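Local coordinates for cobalamin biosynthesis protein CobN (Mycobacterium tuberculosis, PDB 7C6O) that probably inserts cobalt into the corrin ring as the large, catalytic subunit of an ATP-dependent cobaltochelatase in cobalamin biosynthesis, at residues Val507-Gly512 with Ala534-Leu539; Gly559-Leu564 with Asp578-Asp583; Asp715-Ile720 with Thr795-Arg800; Pro734-Ala739 with Ala758-Leu763; Arg1171-Ala1176 with Arg1218-Glu1223. All coordinates share one frame; numbering follows the deposited sequence. Where two conformers were deposited one is given.

The five contacts follow one another along the chain as 1, 2, 3 and 5, with contact 4 nested inside the loop that contact 3 closes. Contacts 1 and 2, with centres about 10 Å apart, touch each other where loops and helices pack against one mixed sheet: strands 503-507 and 551-555 lead into their loops. Contacts 3 and 4, with centres about 13 Å apart, touch through the Asp715-Arg761 salt bridge and share helices 710-722, 736-739, 750-769 and 784-801. Contact 5 joins helices 1162-1174 and 1211-1226 near the C-terminus, about 34 Å or more between centres from every other contact. The set thus samples three separate neighbourhoods of a large chelatase subunit: one sheet-based, two helical.

Contact 1: Val507-Gly512 with Ala534-Leu539; sequences VQPPRG and AAYRWL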
# COMPACT_ATOMS: atom_id res chain seq x y z
N VAL A 507 -8.89 -6.54 21.80
CA VAL A 507 -7.84 -5.59 21.47
C VAL A 507 -6.66 -6.37 20.91
O VAL A 507 -6.25 -7.38 21.49
CB VAL A 507 -7.44 -4.76 22.70
CG1 VAL A 507 -6.34 -3.79 22.33
CG2 VAL A 507 -8.65 -4.02 23.25
N GLN A 508 -6.14 -5.92 19.78
CA GLN A 508 -5.00 -6.59 19.17
C GLN A 508 -3.86 -6.69 20.18
O GLN A 508 -3.56 -5.70 20.86
CB GLN A 508 -4.55 -5.83 17.92
CG GLN A 508 -3.65 -6.61 16.99
CD GLN A 508 -3.43 -5.90 15.68
OE1 GLN A 508 -3.16 -4.70 15.66
NE2 GLN A 508 -3.54 -6.63 14.57
N PRO A 509 -3.22 -7.84 20.32
CA PRO A 509 -2.19 -7.99 21.34
C PRO A 509 -1.04 -7.04 21.07
O PRO A 509 -0.79 -6.64 19.92
CB PRO A 509 -1.75 -9.45 21.20
CG PRO A 509 -2.84 -10.12 20.45
CD PRO A 509 -3.43 -9.09 19.56
N PRO A 510 -0.30 -6.65 22.11
CA PRO A 510 0.78 -5.67 21.92
C PRO A 510 1.94 -6.26 21.14
O PRO A 510 2.26 -7.45 21.23
CB PRO A 510 1.19 -5.31 23.35
CG PRO A 510 0.81 -6.50 24.15
CD PRO A 510 -0.43 -7.06 23.52
N ARG A 511 2.58 -5.39 20.35
CA ARG A 511 3.72 -5.79 19.53
C ARG A 511 4.87 -6.30 20.39
O ARG A 511 5.57 -7.24 20.01
CB ARG A 511 4.15 -4.61 18.67
CG ARG A 511 5.36 -4.85 17.81
CD ARG A 511 5.04 -5.66 16.57
NE ARG A 511 6.22 -5.76 15.72
CZ ARG A 511 7.22 -6.61 15.94
NH1 ARG A 511 7.18 -7.43 16.98
NH2 ARG A 511 8.27 -6.62 15.13
N GLY A 512 5.09 -5.68 21.55
CA GLY A 512 6.11 -6.13 22.49
C GLY A 512 7.21 -5.13 22.79
O GLY A 512 8.05 -5.42 23.66
N ALA A 534 -0.59 -16.78 20.95
CA ALA A 534 -1.67 -17.50 21.62
C ALA A 534 -3.01 -16.83 21.39
O ALA A 534 -4.02 -17.51 21.16
CB ALA A 534 -1.38 -17.62 23.11
N ALA A 535 -3.05 -15.50 21.44
CA ALA A 535 -4.31 -14.78 21.29
C ALA A 535 -4.92 -15.02 19.92
O ALA A 535 -6.12 -15.30 19.79
CB ALA A 535 -4.10 -13.29 21.55
N TYR A 536 -4.11 -14.90 18.86
CA TYR A 536 -4.64 -15.13 17.52
C TYR A 536 -4.97 -16.59 17.30
O TYR A 536 -5.97 -16.92 16.65
CB TYR A 536 -3.65 -14.63 16.46
CG TYR A 536 -3.91 -13.20 16.07
CD1 TYR A 536 -4.93 -12.88 15.19
CD2 TYR A 536 -3.16 -12.16 16.61
CE1 TYR A 536 -5.19 -11.56 14.84
CE2 TYR A 536 -3.42 -10.84 16.27
CZ TYR A 536 -4.43 -10.55 15.39
OH TYR A 536 -4.69 -9.25 15.04
N ARG A 537 -4.15 -17.50 17.83
CA ARG A 537 -4.45 -18.92 17.66
C ARG A 537 -5.70 -19.32 18.44
O ARG A 537 -6.38 -20.28 18.05
CB ARG A 537 -3.24 -19.76 18.09
CG ARG A 537 -2.06 -19.68 17.12
CD ARG A 537 -2.41 -20.28 15.75
NE ARG A 537 -3.07 -19.32 14.86
CZ ARG A 537 -4.05 -19.64 14.03
NH1 ARG A 537 -4.51 -20.89 13.98
NH2 ARG A 537 -4.60 -18.72 13.25
N TRP A 538 -6.03 -18.59 19.51
CA TRP A 538 -7.27 -18.90 20.22
C TRP A 538 -8.50 -18.45 19.43
O TRP A 538 -9.57 -19.05 19.57
CB TRP A 538 -7.27 -18.25 21.61
CG TRP A 538 -8.61 -18.38 22.27
CD1 TRP A 538 -9.10 -19.47 22.93
CD2 TRP A 538 -9.65 -17.39 22.30
NE1 TRP A 538 -10.38 -19.21 23.37
CE2 TRP A 538 -10.74 -17.95 23.00
CE3 TRP A 538 -9.76 -16.09 21.80
CZ2 TRP A 538 -11.92 -17.25 23.22
CZ3 TRP A 538 -10.94 -15.39 22.02
CH2 TRP A 538 -12.00 -15.97 22.73
N LEU A 539 -8.36 -17.41 18.60
CA LEU A 539 -9.46 -17.01 17.73
C LEU A 539 -9.84 -18.11 16.74
O LEU A 539 -10.98 -18.14 16.27
CB LEU A 539 -9.11 -15.74 16.97
CG LEU A 539 -8.86 -14.47 17.77
CD1 LEU A 539 -8.48 -13.32 16.85
CD2 LEU A 539 -10.09 -14.12 18.60
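Gln508 reaches Tyr536 with the far half of its side chain. The CB is set obliquely to helix 530-539, but CG lies anti to the backbone N (chi1 -163°) and the chain beyond is extended. Gln508 CG passes Tyr536 OH at 3.4 Å, CD stays near it at 3.6 Å, and NE2 closes in to 2.9 Å, donating a hydrogen bond to the hydroxyl. The bond is fairly straight at 161°, and the hydroxyl lies close to the amide plane, although amide and ring planes are 53° apart. The other amide atom, OE1, accepts from the backbone N of Asn560, so both ends fix the flip of the amide. Pro509 adds the apolar part: its CD comes within 3.7 Å of Tyr536 CE2, and its CG sits 3.6 Å from Ala535 CB. Tyr536 also packs on Val372 of strand 369-373. The arrangement belongs to a beta-alpha-beta crossover: helix 530-539 lies on the connection from strand 503-507 to strand 551-555, which flank strand 369-373 and run parallel to it.

Contact 2: Gly559-Leu564 with Asp578-Asp583; sequences GNLEWL and DAALGD
Leu561, in the conformer given, points both methyls at the last helical turn before Gly582, packing a loop of a beta-alpha-beta unit onto its helix: strand 551-555 leads through residues 559-564 to helix 576-581 and on to the parallel neighbouring strand 586-591. CD1 of Leu561 meets Ala580 CB at 3.8 Å, while CD2 lies 4.1 Å from Leu581 CB and equally far from Leu581 CD2. The two leucine side chains run at about a right angle; both Leu561 methyls abut Leu581 CB, CD1 leaning to Ala580 and CD2 to Leu581 CD2, though their exact placement is tentative. Leu561 CG is anti to the backbone N (chi1 -175°), which carries its methyls toward the helix. No hydrogen bond spans the segments; the contact is wholly apolar and buried. One shell out, Leu561 stands on a 3-10 turn, in which Trp563 N bonds to Asn560 O, and is flanked by Tyr532 and Tyr536 of helix 530-539. Beyond Ala580 the helix stops at Gly582, whose phi is positive, and Ala580 O accepts a hydrogen bond from Arg537 NH2.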
# COMPACT_ATOMS: atom_id res chain seq x y z
N GLY A 559 -3.94 -2.30 11.93
CA GLY A 559 -3.36 -3.14 12.96
C GLY A 559 -1.90 -3.47 12.69
O GLY A 559 -1.29 -2.98 11.74
N ASN A 560 -1.34 -4.32 13.54
CA ASN A 560 0.08 -4.66 13.46
C ASN A 560 0.36 -6.04 12.88
O ASN A 560 1.52 -6.34 12.59
CB ASN A 560 0.75 -4.54 14.84
CG ASN A 560 0.11 -5.45 15.89
OD1 ASN A 560 -0.50 -6.47 15.59
ND2 ASN A 560 0.27 -5.06 17.16
N LEU A 561 -0.66 -6.89 12.70
CA LEU A 561 -0.40 -8.25 12.24
C LEU A 561 0.27 -8.24 10.86
O LEU A 561 1.26 -8.95 10.64
CB LEU A 561 -1.69 -9.06 12.21
CG LEU A 561 -1.52 -10.54 11.84
CD1 LEU A 561 -2.44 -11.42 12.67
CD2 LEU A 561 -1.76 -10.78 10.35
N GLU A 562 -0.27 -7.46 9.93
CA GLU A 562 0.30 -7.42 8.59
C GLU A 562 1.64 -6.69 8.54
O GLU A 562 2.22 -6.57 7.45
CB GLU A 562 -0.69 -6.78 7.61
CG GLU A 562 -1.00 -5.30 7.86
CD GLU A 562 -2.16 -5.09 8.83
OE1 GLU A 562 -2.37 -5.93 9.72
OE2 GLU A 562 -2.86 -4.06 8.69
N TRP A 563 2.15 -6.21 9.68
CA TRP A 563 3.45 -5.55 9.74
C TRP A 563 4.46 -6.33 10.57
O TRP A 563 5.54 -5.81 10.86
CB TRP A 563 3.29 -4.13 10.28
CG TRP A 563 2.40 -3.29 9.41
CD1 TRP A 563 1.06 -3.09 9.56
CD2 TRP A 563 2.79 -2.57 8.24
NE1 TRP A 563 0.59 -2.27 8.56
CE2 TRP A 563 1.64 -1.94 7.73
CE3 TRP A 563 4.01 -2.39 7.57
CZ2 TRP A 563 1.66 -1.14 6.59
CZ3 TRP A 563 4.03 -1.59 6.44
CH2 TRP A 563 2.86 -0.98 5.96
N LEU A 564 4.14 -7.56 10.95
CA LEU A 564 5.07 -8.39 11.70
C LEU A 564 6.24 -8.80 10.81
O LEU A 564 6.12 -8.84 9.58
CB LEU A 564 4.36 -9.63 12.24
CG LEU A 564 3.30 -9.43 13.32
CD1 LEU A 564 2.68 -10.76 13.70
CD2 LEU A 564 3.89 -8.74 14.54
N ASP A 578 1.85 -15.22 9.05
CA ASP A 578 1.26 -16.50 8.65
C ASP A 578 1.00 -17.39 9.86
O ASP A 578 -0.06 -18.03 9.96
CB ASP A 578 2.17 -17.20 7.65
CG ASP A 578 1.57 -18.50 7.14
OD1 ASP A 578 0.86 -18.47 6.11
OD2 ASP A 578 1.82 -19.56 7.76
N ALA A 579 1.95 -17.44 10.80
CA ALA A 579 1.76 -18.24 12.00
C ALA A 579 0.60 -17.72 12.84
O ALA A 579 -0.16 -18.50 13.42
CB ALA A 579 3.05 -18.26 12.83
N ALA A 580 0.44 -16.40 12.91
CA ALA A 580 -0.62 -15.82 13.72
C ALA A 580 -1.99 -16.02 13.07
O ALA A 580 -2.93 -16.50 13.71
CB ALA A 580 -0.35 -14.34 13.97
N LEU A 581 -2.12 -15.66 11.79
CA LEU A 581 -3.43 -15.59 11.16
C LEU A 581 -3.89 -16.93 10.59
O LEU A 581 -5.08 -17.24 10.64
CB LEU A 581 -3.42 -14.53 10.05
CG LEU A 581 -4.78 -14.17 9.45
CD1 LEU A 581 -5.75 -13.73 10.54
CD2 LEU A 581 -4.62 -13.07 8.41
N GLY A 582 -2.97 -17.73 10.05
CA GLY A 582 -3.34 -19.03 9.52
C GLY A 582 -4.32 -18.93 8.37
O GLY A 582 -4.18 -18.09 7.48
N ASP A 583 -5.33 -19.80 8.39
CA ASP A 583 -6.36 -19.85 7.36
C ASP A 583 -7.53 -18.90 7.62
O ASP A 583 -8.50 -18.92 6.86
CB ASP A 583 -6.91 -21.28 7.23
CG ASP A 583 -5.87 -22.27 6.74
OD1 ASP A 583 -4.90 -21.85 6.07
OD2 ASP A 583 -6.03 -23.48 7.02

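Contact 3: Asp715-Ile720 with Thr795-Arg800; sequences DLVLAI and TEVIPR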
# COMPACT_ATOMS: atom_id res chain seq x y z
N ASP A 715 -20.58 20.62 1.95
CA ASP A 715 -19.17 20.94 2.17
C ASP A 715 -18.25 19.92 1.51
O ASP A 715 -17.23 20.29 0.91
CB ASP A 715 -18.87 21.02 3.67
CG ASP A 715 -19.30 22.34 4.28
OD1 ASP A 715 -18.98 23.40 3.70
OD2 ASP A 715 -19.95 22.31 5.35
N LEU A 716 -18.59 18.63 1.60
CA LEU A 716 -17.74 17.61 1.00
C LEU A 716 -17.73 17.71 -0.52
O LEU A 716 -16.67 17.63 -1.15
CB LEU A 716 -18.19 16.23 1.46
CG LEU A 716 -17.35 15.04 0.99
CD1 LEU A 716 -15.89 15.25 1.35
CD2 LEU A 716 -17.87 13.75 1.61
N VAL A 717 -18.91 17.91 -1.13
CA VAL A 717 -18.96 18.07 -2.58
C VAL A 717 -18.17 19.30 -3.01
O VAL A 717 -17.42 19.26 -3.99
CB VAL A 717 -20.43 18.14 -3.05
CG1 VAL A 717 -20.49 18.58 -4.51
CG2 VAL A 717 -21.10 16.78 -2.89
N LEU A 718 -18.32 20.41 -2.28
CA LEU A 718 -17.54 21.61 -2.57
C LEU A 718 -16.05 21.32 -2.55
O LEU A 718 -15.31 21.77 -3.43
CB LEU A 718 -17.88 22.72 -1.57
CG LEU A 718 -18.95 23.73 -1.93
CD1 LEU A 718 -19.20 24.66 -0.75
CD2 LEU A 718 -18.55 24.52 -3.17
N ALA A 719 -15.58 20.57 -1.55
CA ALA A 719 -14.16 20.25 -1.46
C ALA A 719 -13.72 19.38 -2.64
O ALA A 719 -12.64 19.58 -3.20
CB ALA A 719 -13.85 19.55 -0.14
N ILE A 720 -14.56 18.41 -3.02
CA ILE A 720 -14.22 17.53 -4.14
C ILE A 720 -14.13 18.32 -5.44
O ILE A 720 -13.21 18.13 -6.24
CB ILE A 720 -15.23 16.38 -4.24
CG1 ILE A 720 -15.07 15.42 -3.05
CG2 ILE A 720 -15.09 15.64 -5.56
CD1 ILE A 720 -16.19 14.41 -2.91
N THR A 795 -23.85 13.98 -12.01
CA THR A 795 -23.77 12.73 -12.75
C THR A 795 -22.80 11.73 -12.13
O THR A 795 -23.09 10.53 -12.11
CB THR A 795 -23.35 13.02 -14.20
OG1 THR A 795 -24.31 13.91 -14.81
CG2 THR A 795 -23.29 11.74 -15.00
N GLU A 796 -21.66 12.19 -11.62
CA GLU A 796 -20.63 11.30 -11.12
C GLU A 796 -20.41 11.39 -9.62
O GLU A 796 -20.45 10.37 -8.93
CB GLU A 796 -19.30 11.57 -11.85
CG GLU A 796 -19.34 11.30 -13.34
CD GLU A 796 -19.48 9.82 -13.66
OE1 GLU A 796 -19.22 8.98 -12.76
OE2 GLU A 796 -19.84 9.49 -14.81
N VAL A 797 -20.18 12.59 -9.09
CA VAL A 797 -19.81 12.73 -7.68
C VAL A 797 -20.92 12.21 -6.77
O VAL A 797 -20.70 11.35 -5.91
CB VAL A 797 -19.45 14.19 -7.35
CG1 VAL A 797 -19.05 14.32 -5.89
CG2 VAL A 797 -18.34 14.68 -8.27
N ILE A 798 -22.13 12.74 -6.95
CA ILE A 798 -23.24 12.38 -6.06
C ILE A 798 -23.59 10.90 -6.13
O ILE A 798 -23.69 10.26 -5.07
CB ILE A 798 -24.45 13.29 -6.32
CG1 ILE A 798 -24.11 14.73 -5.94
CG2 ILE A 798 -25.67 12.80 -5.55
CD1 ILE A 798 -23.78 14.90 -4.49
N PRO A 799 -23.79 10.29 -7.31
CA PRO A 799 -24.10 8.85 -7.32
C PRO A 799 -23.00 7.99 -6.73
O PRO A 799 -23.28 6.97 -6.08
CB PRO A 799 -24.32 8.55 -8.81
CG PRO A 799 -24.72 9.86 -9.39
CD PRO A 799 -23.90 10.87 -8.66
N ARG A 800 -21.73 8.37 -6.93
CA ARG A 800 -20.63 7.59 -6.37
C ARG A 800 -20.53 7.78 -4.86
O ARG A 800 -20.29 6.82 -4.13
CB ARG A 800 -19.32 7.97 -7.06
CG ARG A 800 -19.28 7.55 -8.52
CD ARG A 800 -18.08 8.16 -9.23
NE ARG A 800 -18.04 7.76 -10.64
CZ ARG A 800 -17.44 6.66 -11.08
NH1 ARG A 800 -16.82 5.85 -10.23
NH2 ARG A 800 -17.45 6.38 -12.38
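Val717 and Ile798 make the closest apolar contact between residues 715-720 and 795-800: Val717 CG2 lies 3.6 Å from Ile798 CD1. Both torsions of Ile798 sit near -60° (chi1 -66°, chi2 -62°), and this bends CD1 back toward the other helix although its CB starts off obliquely; the two side chains meet at about a right angle. Val797 fills the next place: its CG1 is 4.1 Å from Ile720 CD1, the two side chains passing in opposite directions. No hydrogen bond crosses, and the local axes stay 11.1 Å apart at 137°, a broad separation bridged by branched aliphatic side chains.

Polar interactions lie within one segment. Arg800 NE donates to Glu796 OE1 over 2.7 Å, with the oxygen in the guanidinium plane, forming a salt bridge one turn apart; a weaker bond from NH2 meets the same oxygen. On the backbone, Pro799 offers no N-H to the preceding turn, which matches the kink there; a wider pi-type turn spans 795-797 just before it.

Around the contact, Val717 also touches Leu801 and reaches Val764, which makes helix 750-769 a third helical neighbour; Ile798 leans on Trp772 in the loop beyond it.

Contact 4: Pro734-Ala739 with Ala758-Leu763; sequences PGLRQA and AKAREL
Arg737 and Ala760 bring their CA atoms to 6.3 Å, which sets the short, weakly bonded turn around 736-739 against the regular helix 750-769. The partner on the helix is a single methyl, in keeping with the close backbones: Ala760 CB receives Leu736 CD1 at 3.6 Å and, from a second side, Arg737 CG at 4.1 Å. Leu736 CD1 also comes within 3.9 Å of Ala760 O, so it rests on the backbone as well as the methyl. Its chi1 of -142° lies off the usual staggered values. The setting is an all-helical part of the fold: Leu736 additionally meets Leu721 of helix 710-722, Val764 of helix 750-769 and Val789 of helix 784-801, so the short turn packs against three longer helices at once. Arg737 uses its aliphatic stem here and bends at chi3 (-52°) to carry the guanidinium elsewhere: NE pairs with Glu744, and NH1 with Glu757 and Asp694, carboxylates that balance the charge and fix the guanidinium's orientation. A glycerol, probably from crystallisation, lies about 3 Å from its side chain. At the start of the turn, Gln738 OE1 accepts from Gly735 N over 3.0 Å, the donor tilted 28° from the carbonyl plane. Arg761, directed away from residues 734-739, forms a salt bridge from NH1 to Asp715 OD1 of helix 710-722.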
# COMPACT_ATOMS: atom_id res chain seq x y z
N PRO A 734 -12.84 21.28 -15.09
CA PRO A 734 -11.97 22.09 -14.24
C PRO A 734 -12.51 22.13 -12.81
O PRO A 734 -13.57 21.59 -12.50
CB PRO A 734 -12.05 23.47 -14.89
CG PRO A 734 -13.44 23.52 -15.44
CD PRO A 734 -13.78 22.11 -15.86
N GLY A 735 -11.74 22.77 -11.93
CA GLY A 735 -12.25 23.07 -10.61
C GLY A 735 -13.42 24.05 -10.68
O GLY A 735 -13.52 24.86 -11.60
N LEU A 736 -14.31 23.95 -9.69
CA LEU A 736 -15.49 24.80 -9.68
C LEU A 736 -15.11 26.27 -9.60
O LEU A 736 -15.65 27.11 -10.34
CB LEU A 736 -16.40 24.43 -8.51
CG LEU A 736 -17.92 24.47 -8.73
CD1 LEU A 736 -18.60 24.78 -7.42
CD2 LEU A 736 -18.35 25.44 -9.82
N ARG A 737 -14.17 26.61 -8.72
CA ARG A 737 -13.75 28.01 -8.59
C ARG A 737 -12.88 28.43 -9.76
O ARG A 737 -12.83 29.62 -10.10
CB ARG A 737 -13.04 28.22 -7.26
CG ARG A 737 -13.86 27.75 -6.06
CD ARG A 737 -13.30 28.24 -4.73
NE ARG A 737 -11.88 27.94 -4.57
CZ ARG A 737 -11.23 28.02 -3.41
NH1 ARG A 737 -11.87 28.37 -2.31
NH2 ARG A 737 -9.94 27.73 -3.36
N GLN A 738 -12.19 27.48 -10.40
CA GLN A 738 -11.49 27.78 -11.65
C GLN A 738 -12.48 28.19 -12.74
O GLN A 738 -12.29 29.21 -13.41
CB GLN A 738 -10.68 26.57 -12.10
CG GLN A 738 -9.31 26.45 -11.46
CD GLN A 738 -8.55 25.22 -11.94
OE1 GLN A 738 -9.15 24.28 -12.47
NE2 GLN A 738 -7.24 25.23 -11.76
N ALA A 739 -13.54 27.40 -12.92
CA ALA A 739 -14.58 27.74 -13.88
C ALA A 739 -15.27 29.05 -13.53
O ALA A 739 -15.89 29.67 -14.41
CB ALA A 739 -15.61 26.61 -13.97
N ALA A 758 -17.84 31.88 -2.03
CA ALA A 758 -19.25 32.14 -1.74
C ALA A 758 -20.11 31.86 -2.96
O ALA A 758 -21.21 31.30 -2.84
CB ALA A 758 -19.44 33.58 -1.26
N LYS A 759 -19.64 32.24 -4.15
CA LYS A 759 -20.38 31.95 -5.37
C LYS A 759 -20.46 30.44 -5.62
O LYS A 759 -21.52 29.92 -5.97
CB LYS A 759 -19.73 32.64 -6.57
CG LYS A 759 -19.83 34.16 -6.54
CD LYS A 759 -19.10 34.78 -7.72
CE LYS A 759 -19.28 36.28 -7.76
NZ LYS A 759 -18.84 36.93 -6.50
N ALA A 760 -19.34 29.74 -5.43
CA ALA A 760 -19.33 28.29 -5.60
C ALA A 760 -20.27 27.61 -4.61
O ALA A 760 -21.03 26.71 -4.98
CB ALA A 760 -17.91 27.75 -5.46
N ARG A 761 -20.23 28.03 -3.35
CA ARG A 761 -21.12 27.45 -2.35
C ARG A 761 -22.58 27.71 -2.71
O ARG A 761 -23.44 26.85 -2.51
CB ARG A 761 -20.81 28.02 -0.97
CG ARG A 761 -21.59 27.35 0.15
CD ARG A 761 -21.16 27.86 1.52
NE ARG A 761 -21.73 27.04 2.58
CZ ARG A 761 -21.16 25.93 3.04
NH1 ARG A 761 -20.01 25.51 2.53
NH2 ARG A 761 -21.75 25.24 4.01
N GLU A 762 -22.87 28.89 -3.26
CA GLU A 762 -24.24 29.22 -3.64
C GLU A 762 -24.74 28.29 -4.75
O GLU A 762 -25.87 27.80 -4.69
CB GLU A 762 -24.32 30.68 -4.07
CG GLU A 762 -25.73 31.25 -4.13
CD GLU A 762 -25.74 32.72 -4.49
OE1 GLU A 762 -24.97 33.12 -5.39
OE2 GLU A 762 -26.52 33.48 -3.88
N LEU A 763 -23.90 28.04 -5.75
CA LEU A 763 -24.29 27.18 -6.86
C LEU A 763 -24.52 25.74 -6.40
O LEU A 763 -25.53 25.12 -6.77
CB LEU A 763 -23.22 27.22 -7.96
CG LEU A 763 -23.16 28.47 -8.84
CD1 LEU A 763 -21.94 28.42 -9.74
CD2 LEU A 763 -24.43 28.60 -9.67

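Contact 5: Arg1171-Ala1176 with Arg1218-Glu1223; sequences RYVLDA and RQVLLE
Val1220 faces Val1173 and Leu1174, and has the largest surface buried by the contact. Both of its methyls are used: CG1 and CG2 each lie 4.0 Å from Val1173 CG1, so that one methyl nests between two. From the side, Leu1174 brings CD2 to within 4.1 Å of Val1220 CG2. Val1173 CG1 is anti to the backbone N (chi1 -179°), and this places it, rather than CG2, against the opposite helix. Leu1174 begins at an angle to the contact; with CD1 extended (chi2 -178°), the other branch, CD2, is the one turned to Val1220. All the contacts are between methyls; no hydrogen bond spans the segments, and the CA atoms of Val1173 and Val1220 are 7.9 Å apart. The site joins two members of a C-terminal helical region: helix 1162-1174, ending here in a wider pi-type turn, and helix 1211-1226. Helix 1187-1203 lies against both, since Met1193 and Leu1197 touch Val1173 while His1191 and Leu1198 touch Leu1221. Where helix 1162-1174 stops, Asp1175 takes the N-cap position of helix 1176-1185, its OD2 accepting from the backbone N of Asn1178. Helix 1211-1226 is also tied to helix 1176-1185 by a salt bridge from Glu1223 OE1 to Arg1179 NH1.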
# COMPACT_ATOMS: atom_id res chain seq x y z
N ARG A 1171 -6.39 25.01 25.73
CA ARG A 1171 -7.53 24.63 24.91
C ARG A 1171 -7.91 23.17 25.10
O ARG A 1171 -9.10 22.83 25.13
CB ARG A 1171 -7.24 24.91 23.43
CG ARG A 1171 -7.00 26.37 23.09
CD ARG A 1171 -8.18 27.23 23.51
NE ARG A 1171 -9.35 27.02 22.66
CZ ARG A 1171 -10.58 27.37 23.00
NH1 ARG A 1171 -10.81 27.95 24.17
NH2 ARG A 1171 -11.59 27.14 22.16
N TYR A 1172 -6.92 22.28 25.22
CA TYR A 1172 -7.20 20.85 25.24
C TYR A 1172 -7.48 20.32 26.64
O TYR A 1172 -8.38 19.49 26.82
CB TYR A 1172 -6.02 20.07 24.65
CG TYR A 1172 -5.97 19.99 23.14
CD1 TYR A 1172 -6.53 20.99 22.35
CD2 TYR A 1172 -5.37 18.91 22.51
CE1 TYR A 1172 -6.49 20.91 20.97
CE2 TYR A 1172 -5.32 18.83 21.13
CZ TYR A 1172 -5.88 19.83 20.36
OH TYR A 1172 -5.83 19.73 18.99
N VAL A 1173 -6.74 20.79 27.65
CA VAL A 1173 -6.69 20.14 28.95
C VAL A 1173 -7.39 20.97 30.03
O VAL A 1173 -8.19 20.44 30.80
CB VAL A 1173 -5.22 19.85 29.35
CG1 VAL A 1173 -5.16 19.14 30.70
CG2 VAL A 1173 -4.55 19.01 28.27
N LEU A 1174 -7.10 22.26 30.09
CA LEU A 1174 -7.60 23.09 31.18
C LEU A 1174 -8.96 23.71 30.88
O LEU A 1174 -9.72 24.01 31.82
CB LEU A 1174 -6.60 24.19 31.52
CG LEU A 1174 -5.22 23.70 31.99
CD1 LEU A 1174 -4.32 24.87 32.36
CD2 LEU A 1174 -5.36 22.73 33.16
N ASP A 1175 -9.29 23.91 29.61
CA ASP A 1175 -10.59 24.44 29.23
C ASP A 1175 -11.71 23.59 29.81
O ASP A 1175 -11.72 22.36 29.65
CB ASP A 1175 -10.71 24.51 27.71
CG ASP A 1175 -12.06 25.01 27.25
OD1 ASP A 1175 -12.33 26.22 27.42
OD2 ASP A 1175 -12.85 24.20 26.72
N ALA A 1176 -12.67 24.24 30.48
CA ALA A 1176 -13.72 23.50 31.18
C ALA A 1176 -14.53 22.63 30.24
O ALA A 1176 -14.80 21.46 30.54
CB ALA A 1176 -14.63 24.48 31.93
N ARG A 1218 -0.65 18.94 36.72
CA ARG A 1218 -0.49 17.89 37.73
C ARG A 1218 -1.81 17.59 38.43
O ARG A 1218 -2.09 16.43 38.77
CB ARG A 1218 0.58 18.30 38.75
CG ARG A 1218 1.95 18.53 38.15
CD ARG A 1218 2.98 18.85 39.23
NE ARG A 1218 4.26 19.27 38.65
CZ ARG A 1218 4.69 20.53 38.63
NH1 ARG A 1218 3.96 21.49 39.17
NH2 ARG A 1218 5.86 20.82 38.08
N GLN A 1219 -2.64 18.61 38.64
CA GLN A 1219 -3.95 18.38 39.24
C GLN A 1219 -4.83 17.53 38.32
O GLN A 1219 -5.55 16.65 38.79
CB GLN A 1219 -4.63 19.72 39.54
CG GLN A 1219 -6.09 19.60 39.97
CD GLN A 1219 -6.25 19.04 41.38
OE1 GLN A 1219 -5.27 18.87 42.10
NE2 GLN A 1219 -7.49 18.76 41.77
N VAL A 1220 -4.78 17.79 37.01
CA VAL A 1220 -5.54 16.98 36.06
C VAL A 1220 -5.10 15.53 36.13
O VAL A 1220 -5.93 14.61 36.13
CB VAL A 1220 -5.40 17.55 34.64
CG1 VAL A 1220 -6.06 16.63 33.63
CG2 VAL A 1220 -6.02 18.95 34.56
N LEU A 1221 -3.78 15.29 36.20
CA LEU A 1221 -3.27 13.94 36.39
C LEU A 1221 -3.89 13.28 37.62
O LEU A 1221 -4.33 12.13 37.57
CB LEU A 1221 -1.75 13.96 36.53
CG LEU A 1221 -0.86 14.02 35.30
CD1 LEU A 1221 0.58 13.72 35.69
CD2 LEU A 1221 -1.34 13.05 34.23
N LEU A 1222 -3.95 14.02 38.73
CA LEU A 1222 -4.42 13.45 39.99
C LEU A 1222 -5.91 13.15 39.95
O LEU A 1222 -6.35 12.08 40.39
CB LEU A 1222 -4.09 14.40 41.14
CG LEU A 1222 -4.10 13.80 42.55
CD1 LEU A 1222 -3.05 12.70 42.66
CD2 LEU A 1222 -3.87 14.87 43.60
N GLU A 1223 -6.72 14.08 39.43
CA GLU A 1223 -8.16 13.86 39.37
C GLU A 1223 -8.51 12.76 38.37
O GLU A 1223 -9.49 12.03 38.59
CB GLU A 1223 -8.88 15.15 39.00
CG GLU A 1223 -8.76 16.25 40.03
CD GLU A 1223 -9.56 17.49 39.65
OE1 GLU A 1223 -10.41 17.39 38.75
OE2 GLU A 1223 -9.32 18.55 40.25